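Local coordinates for cystatin-2 (Ornithodoros moubata, PDB 3L0R), which inhibits cysteine proteinases, blocking a broad range of mammalian cathepsins, both endopeptidases and exopeptidases, as well as cathepsin B-like and C-like enzymes of the tick itself, at residues 19-24 and 56-61; 90-95 and 99-104; 23-28 and 36-41. One frame throughout, in Å; residues are numbered along the deposited sequence.

Contacts 1 and 3 lie in the protein core, their centres about 4 Å apart, and share helix 15-25: contact 1 lays its middle on strand 52-66, contact 3 brings its C-terminal end to strand 34-48, the next strand of the same antiparallel sheet. Contact 2 is a surface contact, its centre about 13 Å from that of contact 1, within the hairpin of strands 86-95 and 100-108. The chemistry follows the place. Contact 1 packs apolar side chains without a hydrogen bond; contact 3 mixes methyl packing with a water bridge; contact 2 rests on a backbone ladder flanked by apolar and polar side chains, many exposed. Packing of Leu56 on Ile92 and Phe23 on Lys101 ties contact 1 to contact 2.

Contact 1: 19-24 and 56-61; sequences ELAHFA and LTIEIS
Leu56 of strand 52-66 reaches to the helix with one methyl: its CD1 comes within 3.7 Å of Ala21 N, against the backbone between Leu20 and Ala21. The side chain stands with CG beside its own backbone N (chi1 -36°), and CD1 also lies 3.9 Å from Leu20 CB, so a single methyl serves two successive helix residues. Leucine suits the place because it is apolar and long enough to span from strand to helix. Ala21 offers its methyl instead of a long chain, and its CB meets Ile58 CG2 at 4.0 Å. The small residue lets the strand's larger groups approach the helix backbone. Ile58 has CG1 between its backbone N and carbonyl carbon (chi1 75°), which leaves CG2 beside the N as the branch that touches Ala21. No hydrogen bond crosses the interface; the side-chain contacts are all between aliphatic carbons. The axes pass 9.7 Å apart at an angle of 74°, the helix lying steeply across the strand. Leu56 also packs on Val44 and Ile92 of the two adjoining strands. This is the cystatin fold, in which an antiparallel sheet wraps round one long helix.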
ATOM      1  N   GLU A  19      -1.808  -0.015   7.340  1.00 54.60           N
ATOM      2  CA  GLU A  19      -1.843   1.431   7.229  1.00 56.61           C
ATOM      3  C   GLU A  19      -1.017   1.930   6.025  1.00 55.13           C
ATOM      4  O   GLU A  19      -1.475   2.769   5.234  1.00 55.09           O
ATOM      5  CB  GLU A  19      -1.332   2.041   8.537  1.00 59.18           C
ATOM      6  CG  GLU A  19      -1.763   3.478   8.810  1.00 62.81           C
ATOM      7  CD  GLU A  19      -1.688   3.840  10.296  0.50 65.65           C
ATOM      8  OE1 GLU A  19      -1.846   5.040  10.620  0.50 67.93           O
ATOM      9  OE2 GLU A  19      -1.480   2.926  11.136  0.50 66.43           O
ATOM     10  N   LEU A  20       0.190   1.393   5.887  1.00 54.28           N
ATOM     11  CA  LEU A  20       1.092   1.779   4.807  1.00 53.37           C
ATOM     12  C   LEU A  20       0.572   1.321   3.438  1.00 51.58           C
ATOM     13  O   LEU A  20       0.726   2.026   2.435  1.00 51.72           O
ATOM     14  CB  LEU A  20       2.506   1.239   5.075  1.00 53.17           C
ATOM     15  CG  LEU A  20       3.355   1.970   6.118  1.00 56.01           C
ATOM     16  CD1 LEU A  20       4.426   1.035   6.649  1.00 58.29           C
ATOM     17  CD2 LEU A  20       4.011   3.231   5.590  1.00 56.67           C
ATOM     18  N   ALA A  21      -0.039   0.136   3.418  1.00 50.31           N
ATOM     19  CA  ALA A  21      -0.621  -0.443   2.213  1.00 49.03           C
ATOM     20  C   ALA A  21      -1.744   0.437   1.689  1.00 49.95           C
ATOM     21  O   ALA A  21      -1.820   0.708   0.485  1.00 51.53           O
ATOM     22  CB  ALA A  21      -1.107  -1.854   2.466  1.00 47.28           C
ATOM     23  N   HIS A  22      -2.585   0.925   2.586  1.00 50.46           N
ATOM     24  CA  HIS A  22      -3.630   1.844   2.208  1.00 51.51           C
ATOM     25  C   HIS A  22      -3.068   3.152   1.690  1.00 52.88           C
ATOM     26  O   HIS A  22      -3.570   3.701   0.706  1.00 54.20           O
ATOM     27  CB  HIS A  22      -4.543   2.106   3.399  1.00 52.94           C
ATOM     28  CG  HIS A  22      -5.575   1.040   3.609  1.00 52.38           C
ATOM     29  ND1 HIS A  22      -6.635   0.855   2.750  1.00 52.11           N
ATOM     30  CD2 HIS A  22      -5.713   0.112   4.583  1.00 51.36           C
ATOM     31  CE1 HIS A  22      -7.387  -0.138   3.192  1.00 54.32           C
ATOM     32  NE2 HIS A  22      -6.850  -0.604   4.303  1.00 52.52           N
ATOM     33  N   PHE A  23      -2.035   3.657   2.353  1.00 53.54           N
ATOM     34  CA  PHE A  23      -1.376   4.884   1.926  1.00 55.16           C
ATOM     35  C   PHE A  23      -0.904   4.749   0.485  1.00 54.76           C
ATOM     36  O   PHE A  23      -1.130   5.623  -0.333  1.00 56.20           O
ATOM     37  CB  PHE A  23      -0.189   5.248   2.842  1.00 55.67           C
ATOM     38  CG  PHE A  23       0.742   6.257   2.231  1.00 57.49           C
ATOM     39  CD1 PHE A  23       0.397   7.618   2.199  1.00 59.09           C
ATOM     40  CD2 PHE A  23       1.945   5.852   1.643  1.00 55.32           C
ATOM     41  CE1 PHE A  23       1.245   8.548   1.608  1.00 60.74           C
ATOM     42  CE2 PHE A  23       2.791   6.774   1.039  1.00 56.84           C
ATOM     43  CZ  PHE A  23       2.448   8.126   1.027  1.00 60.44           C
ATOM     44  N   ALA A  24      -0.259   3.635   0.182  1.00 54.09           N
ATOM     45  CA  ALA A  24       0.327   3.431  -1.136  1.00 54.54           C
ATOM     46  C   ALA A  24      -0.749   3.212  -2.203  1.00 54.81           C
ATOM     47  O   ALA A  24      -0.613   3.674  -3.347  1.00 56.54           O
ATOM     48  CB  ALA A  24       1.299   2.256  -1.099  1.00 53.41           C
ATOM     49  N   LEU A  56       5.817  -4.055   0.413  1.00 49.76           N
ATOM     50  CA  LEU A  56       4.568  -4.736   0.702  1.00 49.76           C
ATOM     51  C   LEU A  56       4.006  -5.431  -0.529  1.00 49.86           C
ATOM     52  O   LEU A  56       3.796  -4.796  -1.579  1.00 50.00           O
ATOM     53  CB  LEU A  56       3.541  -3.749   1.265  1.00 49.46           C
ATOM     54  CG  LEU A  56       4.082  -2.629   2.176  1.00 50.77           C
ATOM     55  CD1 LEU A  56       3.052  -1.538   2.326  1.00 49.75           C
ATOM     56  CD2 LEU A  56       4.536  -3.155   3.558  1.00 51.83           C
ATOM     57  N   THR A  57       3.811  -6.741  -0.394  1.00 49.88           N
ATOM     58  CA  THR A  57       3.119  -7.551  -1.355  1.00 50.50           C
ATOM     59  C   THR A  57       1.670  -7.639  -0.840  1.00 50.98           C
ATOM     60  O   THR A  57       1.389  -8.148   0.257  1.00 50.92           O
ATOM     61  CB  THR A  57       3.788  -8.947  -1.491  1.00 52.71           C
ATOM     62  OG1 THR A  57       5.189  -8.781  -1.723  1.00 52.85           O
ATOM     63  CG2 THR A  57       3.204  -9.745  -2.651  1.00 53.41           C
ATOM     64  N   ILE A  58       0.764  -7.078  -1.630  1.00 50.97           N
ATOM     65  CA  ILE A  58      -0.622  -6.896  -1.225  1.00 51.95           C
ATOM     66  C   ILE A  58      -1.575  -7.324  -2.322  1.00 53.00           C
ATOM     67  O   ILE A  58      -1.208  -7.360  -3.506  1.00 53.66           O
ATOM     68  CB  ILE A  58      -0.926  -5.424  -0.858  1.00 50.49           C
ATOM     69  CG1 ILE A  58      -1.027  -4.567  -2.125  1.00 50.69           C
ATOM     70  CG2 ILE A  58       0.136  -4.876   0.152  1.00 50.75           C
ATOM     71  CD1 ILE A  58      -0.703  -3.083  -1.934  1.00 48.86           C
ATOM     72  N   GLU A  59      -2.792  -7.667  -1.915  1.00 53.86           N
ATOM     73  CA  GLU A  59      -3.886  -7.844  -2.853  1.00 54.65           C
ATOM     74  C   GLU A  59      -4.798  -6.642  -2.828  1.00 53.35           C
ATOM     75  O   GLU A  59      -5.205  -6.167  -1.762  1.00 52.71           O
ATOM     76  CB  GLU A  59      -4.653  -9.122  -2.574  1.00 57.24           C
ATOM     77  CG  GLU A  59      -3.863 -10.334  -2.984  1.00 60.58           C
ATOM     78  CD  GLU A  59      -4.482 -11.625  -2.527  1.00 66.21           C
ATOM     79  OE1 GLU A  59      -5.523 -11.584  -1.830  1.00 68.48           O
ATOM     80  OE2 GLU A  59      -3.916 -12.693  -2.868  1.00 70.34           O
ATOM     81  N   ILE A  60      -5.090  -6.136  -4.023  1.00 53.19           N
ATOM     82  CA  ILE A  60      -5.927  -4.955  -4.166  1.00 52.02           C
ATOM     83  C   ILE A  60      -7.186  -5.257  -4.957  1.00 53.44           C
ATOM     84  O   ILE A  60      -7.273  -6.275  -5.659  1.00 54.22           O
ATOM     85  CB  ILE A  60      -5.161  -3.749  -4.785  1.00 51.09           C
ATOM     86  CG1 ILE A  60      -4.923  -3.957  -6.289  1.00 51.92           C
ATOM     87  CG2 ILE A  60      -3.871  -3.472  -3.990  1.00 48.62           C
ATOM     88  CD1 ILE A  60      -4.459  -2.713  -7.034  1.00 51.25           C
ATOM     89  N   SER A  61      -8.153  -4.350  -4.840  1.00 53.46           N
ATOM     90  CA  SER A  61      -9.465  -4.517  -5.456  1.00 55.03           C
ATOM     91  C   SER A  61     -10.072  -3.134  -5.566  1.00 54.61           C
ATOM     92  O   SER A  61      -9.888  -2.319  -4.668  1.00 54.60           O
ATOM     93  CB  SER A  61     -10.362  -5.397  -4.575  1.00 55.91           C
ATOM     94  OG  SER A  61     -11.343  -6.065  -5.348  1.00 58.30           O
TER

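Contact 2: 90-95 and 99-104; sequences AVIYHV and NQKSVT
His94 and Lys101, a non-hydrogen-bonded pair, are brought together by different first torsions: the imidazole is anti to its backbone N (chi1 -172°), while Lys101 CG is anti to its carbonyl carbon (chi1 -69°). The side chains then run alongside, pointing the same way, and His94 CD2 rests 3.5 Å from Lys101 CG. The same CD2 has Gln100 O at the ring edge, in plane, 3.3 Å away. The imidazole thus sets its CD2 edge against that carbonyl and lies beside the lysine chain; an alanine in place of His94 would probably leave Lys101 CG and Gln100 O without this neighbour and open a gap beside the lysine.

Tyr93 and Ser102, the adjoining hydrogen-bonded pair, point to the other face. Two backbone bonds join them, Ser102 N to Tyr93 O at 2.9 Å and Tyr93 N to Ser102 O at 3.0 Å. A water donates to Tyr93 O and also lies 2.6 Å from Ser102 OG, so the small hydroxyl of serine finds a partner beside the bulky ring. On that face Thr104 OG1 sits 3.6 Å from Tyr93 CB, and Thr104 CB packs 4.0 Å from Val91 CG1; beta-branched Val91 suits its extended backbone.

Towards the turn, Asn99 and Gln100 both face Val95, a G1 beta bulge. There Val95 N donates to Gln100 O, whereas Gln100 N approaches Val95 O from above the carbonyl plane, 45° out of it. Backbone bonds therefore carry the hairpin. On the helix side Ile92 and Val103, which touch Ala24 and Phe23, are joined by His94 and the aliphatic part of Lys101; the other face mixes valines with Tyr93, Ser102 and Thr104, as befits a hairpin whose second strand edges the sheet.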
ATOM      1  N   ALA A  90       4.307  -2.899  -3.483  1.00 52.47           N
ATOM      2  CA  ALA A  90       4.511  -1.483  -3.202  1.00 52.19           C
ATOM      3  C   ALA A  90       5.748  -1.263  -2.336  1.00 52.71           C
ATOM      4  O   ALA A  90       5.934  -1.928  -1.306  1.00 52.49           O
ATOM      5  CB  ALA A  90       3.276  -0.886  -2.528  1.00 50.58           C
ATOM      6  N   VAL A  91       6.596  -0.330  -2.773  1.00 53.73           N
ATOM      7  CA  VAL A  91       7.730   0.118  -1.976  1.00 53.77           C
ATOM      8  C   VAL A  91       7.495   1.562  -1.547  1.00 53.99           C
ATOM      9  O   VAL A  91       7.303   2.454  -2.391  1.00 54.39           O
ATOM     10  CB  VAL A  91       9.087  -0.038  -2.702  1.00 55.41           C
ATOM     11  CG1 VAL A  91      10.240   0.389  -1.780  1.00 55.07           C
ATOM     12  CG2 VAL A  91       9.296  -1.479  -3.186  1.00 54.63           C
ATOM     13  N   ILE A  92       7.474   1.742  -0.221  1.00 53.57           N
ATOM     14  CA  ILE A  92       7.362   3.036   0.451  1.00 53.35           C
ATOM     15  C   ILE A  92       8.677   3.361   1.130  1.00 54.25           C
ATOM     16  O   ILE A  92       9.202   2.558   1.917  1.00 53.63           O
ATOM     17  CB  ILE A  92       6.234   3.067   1.545  1.00 52.30           C
ATOM     18  CG1 ILE A  92       4.865   2.830   0.932  1.00 51.60           C
ATOM     19  CG2 ILE A  92       6.217   4.411   2.309  1.00 52.31           C
ATOM     20  CD1 ILE A  92       4.369   1.463   1.125  1.00 54.05           C
ATOM     21  N   TYR A  93       9.172   4.554   0.806  1.00 55.53           N
ATOM     22  CA  TYR A  93      10.312   5.187   1.429  1.00 57.07           C
ATOM     23  C   TYR A  93       9.827   6.169   2.500  1.00 56.82           C
ATOM     24  O   TYR A  93       9.055   7.088   2.203  1.00 56.00           O
ATOM     25  CB  TYR A  93      11.087   5.929   0.357  1.00 59.81           C
ATOM     26  CG  TYR A  93      12.406   6.489   0.815  1.00 63.77           C
ATOM     27  CD1 TYR A  93      13.292   5.717   1.544  1.00 66.64           C
ATOM     28  CD2 TYR A  93      12.771   7.782   0.514  1.00 65.97           C
ATOM     29  CE1 TYR A  93      14.508   6.218   1.964  1.00 69.09           C
ATOM     30  CE2 TYR A  93      13.983   8.286   0.931  1.00 70.48           C
ATOM     31  CZ  TYR A  93      14.848   7.487   1.655  1.00 70.38           C
ATOM     32  OH  TYR A  93      16.065   7.969   2.075  1.00 73.54           O
ATOM     33  N   HIS A  94      10.278   5.955   3.742  1.00 58.13           N
ATOM     34  CA  HIS A  94       9.880   6.754   4.902  1.00 55.92           C
ATOM     35  C   HIS A  94      11.098   7.463   5.506  1.00 54.04           C
ATOM     36  O   HIS A  94      12.093   6.823   5.842  1.00 53.53           O
ATOM     37  CB  HIS A  94       9.214   5.854   5.958  1.00 57.19           C
ATOM     38  CG  HIS A  94       8.599   6.593   7.118  1.00 58.27           C
ATOM     39  ND1 HIS A  94       8.427   6.014   8.361  1.00 61.61           N
ATOM     40  CD2 HIS A  94       8.097   7.847   7.223  1.00 58.71           C
ATOM     41  CE1 HIS A  94       7.856   6.879   9.180  1.00 60.30           C
ATOM     42  NE2 HIS A  94       7.635   7.994   8.513  1.00 60.58           N
ATOM     43  N   VAL A  95      11.020   8.790   5.625  1.00 52.89           N
ATOM     44  CA  VAL A  95      12.026   9.554   6.351  1.00 51.20           C
ATOM     45  C   VAL A  95      11.341  10.134   7.596  1.00 52.35           C
ATOM     46  O   VAL A  95      10.791  11.247   7.549  1.00 53.94           O
ATOM     47  CB  VAL A  95      12.632  10.663   5.469  1.00 51.02           C
ATOM     48  CG1 VAL A  95      13.681  11.498   6.238  1.00 48.14           C
ATOM     49  CG2 VAL A  95      13.223  10.049   4.203  1.00 51.94           C
ATOM     50  N   ASN A  99       8.944  13.453   8.444  1.00 60.73           N
ATOM     51  CA  ASN A  99       7.539  13.111   8.286  1.00 64.56           C
ATOM     52  C   ASN A  99       7.191  12.929   6.825  1.00 64.45           C
ATOM     53  O   ASN A  99       6.154  13.401   6.372  1.00 68.28           O
ATOM     54  CB  ASN A  99       6.648  14.214   8.873  1.00 70.41           C
ATOM     55  CG  ASN A  99       6.708  14.280  10.376  1.00 74.90           C
ATOM     56  OD1 ASN A  99       7.469  15.076  10.941  1.00 78.35           O
ATOM     57  ND2 ASN A  99       5.903  13.449  11.041  1.00 78.33           N
ATOM     58  N   GLN A 100       8.075  12.273   6.081  1.00 61.98           N
ATOM     59  CA  GLN A 100       7.856  12.074   4.655  1.00 64.14           C
ATOM     60  C   GLN A 100       7.812  10.620   4.260  1.00 63.10           C
ATOM     61  O   GLN A 100       8.679   9.829   4.651  1.00 60.63           O
ATOM     62  CB  GLN A 100       8.885  12.821   3.826  1.00 64.15           C
ATOM     63  CG  GLN A 100       8.344  14.126   3.347  1.00 71.89           C
ATOM     64  CD  GLN A 100       9.337  14.889   2.523  1.00 76.80           C
ATOM     65  OE1 GLN A 100       9.560  14.560   1.349  1.00 80.70           O
ATOM     66  NE2 GLN A 100       9.941  15.932   3.120  1.00 76.30           N
ATOM     67  N   LYS A 101       6.764  10.293   3.510  1.00 72.27           N
ATOM     68  CA  LYS A 101       6.550   8.986   2.901  1.00 66.64           C
ATOM     69  C   LYS A 101       6.340   9.228   1.414  1.00 64.78           C
ATOM     70  O   LYS A 101       5.581  10.113   1.014  1.00 67.72           O
ATOM     71  CB  LYS A 101       5.305   8.302   3.480  1.00 66.42           C
ATOM     72  CG  LYS A 101       5.430   7.866   4.914  1.00 70.32           C
ATOM     73  CD  LYS A 101       4.276   6.945   5.307  1.00 73.01           C
ATOM     74  CE  LYS A 101       3.149   7.649   6.096  1.00 81.42           C
ATOM     75  NZ  LYS A 101       3.297   7.564   7.611  1.00 88.22           N
ATOM     76  N   SER A 102       7.031   8.460   0.591  1.00 61.84           N
ATOM     77  CA  SER A 102       6.795   8.491  -0.837  1.00 60.96           C
ATOM     78  C   SER A 102       6.691   7.072  -1.377  1.00 57.40           C
ATOM     79  O   SER A 102       7.225   6.120  -0.802  1.00 56.49           O
ATOM     80  CB  SER A 102       7.881   9.286  -1.558  1.00 64.09           C
ATOM     81  OG  SER A 102       9.098   9.241  -0.856  1.00 65.30           O
ATOM     82  N   VAL A 103       5.963   6.920  -2.471  1.00 57.11           N
ATOM     83  CA  VAL A 103       5.823   5.609  -3.072  1.00 54.03           C
ATOM     84  C   VAL A 103       6.937   5.498  -4.090  1.00 55.68           C
ATOM     85  O   VAL A 103       6.914   6.164  -5.143  1.00 58.37           O
ATOM     86  CB  VAL A 103       4.446   5.428  -3.703  1.00 53.79           C
ATOM     87  CG1 VAL A 103       4.317   4.028  -4.297  1.00 51.99           C
ATOM     88  CG2 VAL A 103       3.364   5.677  -2.653  1.00 53.27           C
ATOM     89  N   THR A 104       7.945   4.694  -3.752  1.00 55.35           N
ATOM     90  CA  THR A 104       9.071   4.488  -4.671  1.00 57.94           C
ATOM     91  C   THR A 104       8.623   3.783  -5.959  1.00 57.50           C
ATOM     92  O   THR A 104       9.020   4.174  -7.048  1.00 60.98           O
ATOM     93  CB  THR A 104      10.191   3.696  -4.002  1.00 59.65           C
ATOM     94  OG1 THR A 104      10.569   4.369  -2.800  1.00 60.93           O
ATOM     95  CG2 THR A 104      11.403   3.599  -4.915  1.00 65.07           C
TER
HETATM   96  O   HOH W   1       9.823  10.018   1.479  1.00 52.53           O
HETATM   97  O   HOH W   2       5.427  10.396   9.563  1.00 71.20           O

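Contact 3: 23-28 and 36-41; sequences FATSSQ and DTVVTV
Thr25 points its side chain at strand 34-48, and its two branches go to different partners. The methyl, CG2, is set anti to the backbone N and rests on the strand, nearest Asp36 O at 3.2 Å, with Thr37 CA 3.7 Å from it. The hydroxyl, OG1, beside the backbone N (chi1 -64°), lies 3.7 Å from Val38 CG2, the two side chains crossing at a slant. Threonine suits the spot because one branch is apolar and the other polar: OG1 bonds to Tyr106 OH and to Ala21 O, so the buried oxygen has partners.

Asp36 adds its CB, 3.8 Å from Thr25 CG2, while its carboxylate turns elsewhere to form a salt bridge with Arg32. No direct hydrogen bond joins the two segments. Instead one water bridges them: it donates to Thr25 O and to Gln28 O and accepts from Asp36 N at 2.8 Å, so three hydrogen bonds hold it. The type I turn from Thr25 to Gln28 presents both carbonyls to it. Gln28 folds back so that NE2 donates to Ala24 O at 3.1 Å, with that oxygen in the plane of its amide.

The contact thus lies where helix 15-25 ends: Val38 also packs on Leu18, Ala21 and His22 of the helix, Thr25 touches Ile58 of strand 52-66, and Tyr106 of strand 100-108 approaches Ala24 and Gln28.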
ATOM      1  N   PHE A  23      -2.035   3.657   2.353  1.00 53.54           N
ATOM      2  CA  PHE A  23      -1.376   4.884   1.926  1.00 55.16           C
ATOM      3  C   PHE A  23      -0.904   4.749   0.485  1.00 54.76           C
ATOM      4  O   PHE A  23      -1.130   5.623  -0.333  1.00 56.20           O
ATOM      5  CB  PHE A  23      -0.189   5.248   2.842  1.00 55.67           C
ATOM      6  CG  PHE A  23       0.742   6.257   2.231  1.00 57.49           C
ATOM      7  CD1 PHE A  23       0.397   7.618   2.199  1.00 59.09           C
ATOM      8  CD2 PHE A  23       1.945   5.852   1.643  1.00 55.32           C
ATOM      9  CE1 PHE A  23       1.245   8.548   1.608  1.00 60.74           C
ATOM     10  CE2 PHE A  23       2.791   6.774   1.039  1.00 56.84           C
ATOM     11  CZ  PHE A  23       2.448   8.126   1.027  1.00 60.44           C
ATOM     12  N   ALA A  24      -0.259   3.635   0.182  1.00 54.09           N
ATOM     13  CA  ALA A  24       0.327   3.431  -1.136  1.00 54.54           C
ATOM     14  C   ALA A  24      -0.749   3.212  -2.203  1.00 54.81           C
ATOM     15  O   ALA A  24      -0.613   3.674  -3.347  1.00 56.54           O
ATOM     16  CB  ALA A  24       1.299   2.256  -1.099  1.00 53.41           C
ATOM     17  N   THR A  25      -1.814   2.515  -1.825  1.00 55.85           N
ATOM     18  CA  THR A  25      -2.871   2.155  -2.762  1.00 54.60           C
ATOM     19  C   THR A  25      -3.784   3.343  -3.075  1.00 55.00           C
ATOM     20  O   THR A  25      -4.147   3.578  -4.241  1.00 54.78           O
ATOM     21  CB  THR A  25      -3.671   0.951  -2.221  1.00 54.14           C
ATOM     22  OG1 THR A  25      -2.790  -0.179  -2.150  1.00 54.95           O
ATOM     23  CG2 THR A  25      -4.850   0.597  -3.114  1.00 53.26           C
ATOM     24  N   SER A  26      -4.149   4.087  -2.033  1.00 55.73           N
ATOM     25  CA  SER A  26      -5.031   5.242  -2.154  1.00 56.47           C
ATOM     26  C   SER A  26      -4.406   6.285  -3.090  1.00 56.95           C
ATOM     27  O   SER A  26      -5.047   7.217  -3.580  1.00 57.51           O
ATOM     28  CB  SER A  26      -5.243   5.849  -0.763  1.00 58.14           C
ATOM     29  OG  SER A  26      -4.112   6.586  -0.299  1.00 59.47           O
ATOM     30  N   SER A  27      -3.130   6.089  -3.329  1.00 56.66           N
ATOM     31  CA  SER A  27      -2.310   7.076  -3.938  1.00 58.29           C
ATOM     32  C   SER A  27      -2.204   6.803  -5.453  1.00 57.69           C
ATOM     33  O   SER A  27      -1.670   7.618  -6.208  1.00 58.36           O
ATOM     34  CB  SER A  27      -0.963   6.975  -3.234  1.00 59.52           C
ATOM     35  OG  SER A  27      -0.061   7.850  -3.792  1.00 62.29           O
ATOM     36  N   GLN A  28      -2.740   5.654  -5.878  1.00 55.94           N
ATOM     37  CA  GLN A  28      -2.692   5.203  -7.271  1.00 55.54           C
ATOM     38  C   GLN A  28      -3.973   5.601  -7.986  1.00 55.57           C
ATOM     39  O   GLN A  28      -4.943   4.839  -7.992  1.00 55.92           O
ATOM     40  CB  GLN A  28      -2.505   3.679  -7.324  1.00 54.71           C
ATOM     41  CG  GLN A  28      -1.259   3.188  -6.592  1.00 54.29           C
ATOM     42  CD  GLN A  28      -0.022   3.962  -7.013  1.00 56.09           C
ATOM     43  OE1 GLN A  28       0.273   4.069  -8.203  1.00 57.36           O
ATOM     44  NE2 GLN A  28       0.701   4.514  -6.041  1.00 55.65           N
ATOM     45  N   ASP A  36      -8.628   2.285  -5.810  1.00 52.49           N
ATOM     46  CA  ASP A  36      -8.399   0.890  -5.453  1.00 52.30           C
ATOM     47  C   ASP A  36      -8.197   0.853  -3.949  1.00 52.21           C
ATOM     48  O   ASP A  36      -7.809   1.864  -3.324  1.00 52.36           O
ATOM     49  CB  ASP A  36      -7.163   0.320  -6.159  1.00 51.60           C
ATOM     50  CG  ASP A  36      -7.358   0.151  -7.654  1.00 52.96           C
ATOM     51  OD1 ASP A  36      -8.478  -0.177  -8.117  1.00 53.51           O
ATOM     52  OD2 ASP A  36      -6.361   0.342  -8.375  1.00 55.47           O
ATOM     53  N   THR A  37      -8.449  -0.306  -3.358  1.00 51.89           N
ATOM     54  CA  THR A  37      -8.211  -0.464  -1.933  1.00 51.77           C
ATOM     55  C   THR A  37      -7.510  -1.786  -1.628  1.00 51.79           C
ATOM     56  O   THR A  37      -7.357  -2.649  -2.497  1.00 51.18           O
ATOM     57  CB  THR A  37      -9.535  -0.310  -1.113  1.00 53.25           C
ATOM     58  OG1 THR A  37      -9.228  -0.270   0.286  1.00 52.60           O
ATOM     59  CG2 THR A  37     -10.514  -1.460  -1.412  1.00 52.81           C
ATOM     60  N   VAL A  38      -7.107  -1.935  -0.375  1.00 52.81           N
ATOM     61  CA  VAL A  38      -6.427  -3.124   0.076  1.00 53.46           C
ATOM     62  C   VAL A  38      -7.412  -4.189   0.553  1.00 54.85           C
ATOM     63  O   VAL A  38      -8.306  -3.909   1.345  1.00 56.85           O
ATOM     64  CB  VAL A  38      -5.419  -2.790   1.189  1.00 54.13           C
ATOM     65  CG1 VAL A  38      -4.695  -4.056   1.659  1.00 55.89           C
ATOM     66  CG2 VAL A  38      -4.427  -1.783   0.697  1.00 52.92           C
ATOM     67  N   VAL A  39      -7.223  -5.413   0.064  1.00 54.79           N
ATOM     68  CA  VAL A  39      -7.956  -6.564   0.514  1.00 55.66           C
ATOM     69  C   VAL A  39      -7.086  -7.301   1.518  1.00 56.95           C
ATOM     70  O   VAL A  39      -7.554  -7.686   2.588  1.00 58.47           O
ATOM     71  CB  VAL A  39      -8.310  -7.494  -0.676  1.00 56.02           C
ATOM     72  CG1 VAL A  39      -8.984  -8.796  -0.204  1.00 56.57           C
ATOM     73  CG2 VAL A  39      -9.225  -6.775  -1.646  1.00 56.66           C
ATOM     74  N   THR A  40      -5.814  -7.503   1.186  1.00 56.51           N
ATOM     75  CA  THR A  40      -4.925  -8.254   2.072  1.00 57.95           C
ATOM     76  C   THR A  40      -3.457  -7.859   1.925  1.00 57.13           C
ATOM     77  O   THR A  40      -3.035  -7.415   0.871  1.00 55.89           O
ATOM     78  CB  THR A  40      -5.165  -9.806   1.971  1.00 59.28           C
ATOM     79  OG1 THR A  40      -3.987 -10.520   2.320  1.00 60.77           O
ATOM     80  CG2 THR A  40      -5.552 -10.220   0.579  1.00 59.45           C
ATOM     81  N   VAL A  41      -2.717  -7.964   3.027  1.00 53.09           N
ATOM     82  CA  VAL A  41      -1.266  -7.778   3.063  1.00 51.85           C
ATOM     83  C   VAL A  41      -0.650  -9.168   3.167  1.00 52.11           C
ATOM     84  O   VAL A  41      -0.747  -9.811   4.216  1.00 53.12           O
ATOM     85  CB  VAL A  41      -0.802  -6.888   4.269  1.00 51.66           C
ATOM     86  CG1 VAL A  41       0.738  -6.623   4.242  1.00 49.69           C
ATOM     87  CG2 VAL A  41      -1.558  -5.564   4.291  1.00 52.64           C
TER
HETATM   88  O   HOH W   3      -6.305   3.835  -5.873  1.00 51.05           O